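Local atomic coordinates of cyclic UMP-AMP synthase (Rhodothermus marinus SG0.5JP17-172, PDB entry 6E0K), a protein that joins UTP and ATP into the cyclic dinucleotide 3',3'-cUAMP, a second messenger that triggers abortive infection in bacterial antiphage defence. Residues 192-197 with 214-219. Sequence-based numbering, arbitrary orientation.
Sequences MFKNAR and FLECLL
Lys194 sets CG anti to its carbonyl carbon (chi1 -78°) and runs on extended toward helix 212-220; Glu216, set likewise, brings its carboxylate to meet the ammonium. The tips form a long salt bridge, Lys194 NZ lying 3.6 Å from Glu216 OE2; lysine's length lets its charge leave the apolar layer. Both are also held by Thr53, whose carbonyl oxygen accepts from Lys194 NZ and whose hydroxyl bonds Glu216 OE2, while His171 NE2 hydrogen-bonds OE1. Leu215 has CG anti to the backbone N (chi1 178°), which carries CD2 to rest against Phe193 CB and 3.8 Å from Lys194 CG. Leucine is long enough to bridge segment axes 10.9 Å apart at their closest, and apolar as burial requires. Leu219 crosses the Phe193 ring obliquely, its CD1 3.9 Å from Phe193 CD2, the flat phenyl offering broad apolar surface. Met192 CE sits over one face of that ring near its rim, and Phe275 of helix 269-285 touches both Phe193 and Leu215. Apolar packing thus joins helices 186-202 and 212-220, their segments at 134°, with the ion pair beside it. As Lys194 binds ATP, the buried carboxylate probably helps keep its ammonium charged and positioned near the ATP-binding Ser48 and Ser212.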
loop_
_atom_site.group_PDB
_atom_site.type_symbol
_atom_site.label_atom_id
_atom_site.label_comp_id
_atom_site.label_asym_id
_atom_site.label_seq_id
_atom_site.Cartn_x
_atom_site.Cartn_y
_atom_site.Cartn_z
ATOM N N MET A 192 -15.089 -3.847 1.563
ATOM C CA MET A 192 -15.976 -4.930 1.984
ATOM C C MET A 192 -15.179 -6.142 2.450
ATOM O O MET A 192 -15.427 -6.682 3.532
ATOM C CB MET A 192 -16.902 -5.317 0.838
ATOM C CG MET A 192 -17.824 -6.491 1.194
ATOM S SD MET A 192 -18.686 -7.146 -0.245
ATOM C CE MET A 192 -17.337 -7.910 -1.157
ATOM N N PHE A 193 -14.195 -6.570 1.658
ATOM C CA PHE A 193 -13.421 -7.738 2.060
ATOM C C PHE A 193 -12.527 -7.445 3.261
ATOM O O PHE A 193 -12.350 -8.312 4.124
ATOM C CB PHE A 193 -12.608 -8.264 0.879
ATOM C CG PHE A 193 -13.419 -9.077 -0.082
ATOM C CD1 PHE A 193 -14.017 -10.266 0.324
ATOM C CD2 PHE A 193 -13.579 -8.669 -1.400
ATOM C CE1 PHE A 193 -14.774 -11.023 -0.562
ATOM C CE2 PHE A 193 -14.316 -9.437 -2.302
ATOM C CZ PHE A 193 -14.928 -10.615 -1.869
ATOM N N LYS A 194 -11.953 -6.239 3.345
ATOM C CA LYS A 194 -11.203 -5.875 4.546
ATOM C C LYS A 194 -12.071 -5.951 5.794
ATOM O O LYS A 194 -11.636 -6.456 6.835
ATOM C CB LYS A 194 -10.614 -4.464 4.405
ATOM C CG LYS A 194 -9.384 -4.393 3.550
ATOM C CD LYS A 194 -8.932 -2.940 3.501
ATOM C CE LYS A 194 -7.610 -2.747 2.840
ATOM N NZ LYS A 194 -7.149 -1.375 3.254
ATOM N N ASN A 195 -13.277 -5.389 5.734
ATOM C CA ASN A 195 -14.154 -5.451 6.901
ATOM C C ASN A 195 -14.644 -6.871 7.180
ATOM O O ASN A 195 -14.822 -7.241 8.350
ATOM C CB ASN A 195 -15.329 -4.497 6.722
ATOM C CG ASN A 195 -15.086 -3.138 7.369
ATOM O OD1 ASN A 195 -14.578 -3.035 8.495
ATOM N ND2 ASN A 195 -15.441 -2.084 6.652
ATOM N N ALA A 196 -14.872 -7.672 6.138
ATOM C CA ALA A 196 -15.216 -9.077 6.363
ATOM C C ALA A 196 -14.089 -9.797 7.094
ATOM O O ALA A 196 -14.323 -10.516 8.072
ATOM C CB ALA A 196 -15.526 -9.754 5.030
ATOM N N ARG A 197 -12.852 -9.593 6.631
ATOM C CA ARG A 197 -11.672 -10.136 7.297
ATOM C C ARG A 197 -11.600 -9.700 8.759
ATOM O O ARG A 197 -11.414 -10.526 9.659
ATOM C CB ARG A 197 -10.421 -9.679 6.532
ATOM C CG ARG A 197 -9.085 -9.937 7.216
ATOM C CD ARG A 197 -8.077 -8.878 6.770
ATOM N NE ARG A 197 -8.521 -7.571 7.212
ATOM C CZ ARG A 197 -7.964 -6.402 6.898
ATOM N NH1 ARG A 197 -6.887 -6.303 6.107
ATOM N NH2 ARG A 197 -8.501 -5.303 7.400
ATOM N N PHE A 214 -1.541 -6.954 0.695
ATOM C CA PHE A 214 -1.650 -8.196 -0.069
ATOM C C PHE A 214 -3.076 -8.427 -0.552
ATOM O O PHE A 214 -3.297 -8.940 -1.658
ATOM C CB PHE A 214 -1.191 -9.382 0.780
ATOM C CG PHE A 214 0.277 -9.390 1.097
ATOM C CD1 PHE A 214 1.195 -8.798 0.247
ATOM C CD2 PHE A 214 0.733 -10.005 2.255
ATOM C CE1 PHE A 214 2.550 -8.820 0.544
ATOM C CE2 PHE A 214 2.079 -10.027 2.566
ATOM C CZ PHE A 214 2.990 -9.435 1.705
ATOM N N LEU A 215 -4.064 -8.046 0.264
ATOM C CA LEU A 215 -5.455 -8.234 -0.138
ATOM C C LEU A 215 -5.805 -7.328 -1.312
ATOM O O LEU A 215 -6.481 -7.764 -2.251
ATOM C CB LEU A 215 -6.386 -7.980 1.053
ATOM C CG LEU A 215 -7.879 -8.094 0.767
ATOM C CD1 LEU A 215 -8.217 -9.465 0.221
ATOM C CD2 LEU A 215 -8.654 -7.791 2.046
ATOM N N GLU A 216 -5.336 -6.071 -1.288
ATOM C CA GLU A 216 -5.543 -5.178 -2.431
ATOM C C GLU A 216 -4.921 -5.757 -3.688
ATOM O O GLU A 216 -5.546 -5.777 -4.757
ATOM C CB GLU A 216 -4.961 -3.786 -2.149
ATOM C CG GLU A 216 -5.746 -3.013 -1.112
ATOM C CD GLU A 216 -5.400 -1.524 -1.040
ATOM O OE1 GLU A 216 -4.753 -0.947 -1.961
ATOM O OE2 GLU A 216 -5.773 -0.930 -0.017
ATOM N N CYS A 217 -3.681 -6.242 -3.579
ATOM C CA CYS A 217 -3.017 -6.826 -4.738
ATOM C C CYS A 217 -3.760 -8.056 -5.243
ATOM O O CYS A 217 -3.875 -8.261 -6.456
ATOM C CB CYS A 217 -1.565 -7.183 -4.397
ATOM S SG CYS A 217 -0.490 -5.748 -4.118
ATOM N N LEU A 218 -4.265 -8.892 -4.330
ATOM C CA LEU A 218 -5.008 -10.076 -4.746
ATOM C C LEU A 218 -6.234 -9.679 -5.555
ATOM O O LEU A 218 -6.482 -10.212 -6.645
ATOM C CB LEU A 218 -5.413 -10.894 -3.517
ATOM C CG LEU A 218 -6.142 -12.208 -3.804
ATOM C CD1 LEU A 218 -5.140 -13.255 -4.306
ATOM C CD2 LEU A 218 -6.877 -12.710 -2.561
ATOM N N LEU A 219 -6.991 -8.704 -5.049
ATOM C CA LEU A 219 -8.205 -8.274 -5.737
ATOM C C LEU A 219 -7.902 -7.538 -7.036
ATOM O O LEU A 219 -8.714 -7.581 -7.976
ATOM C CB LEU A 219 -9.025 -7.388 -4.794
ATOM C CG LEU A 219 -9.546 -8.165 -3.579
ATOM C CD1 LEU A 219 -10.117 -7.215 -2.517
ATOM C CD2 LEU A 219 -10.589 -9.218 -3.971
#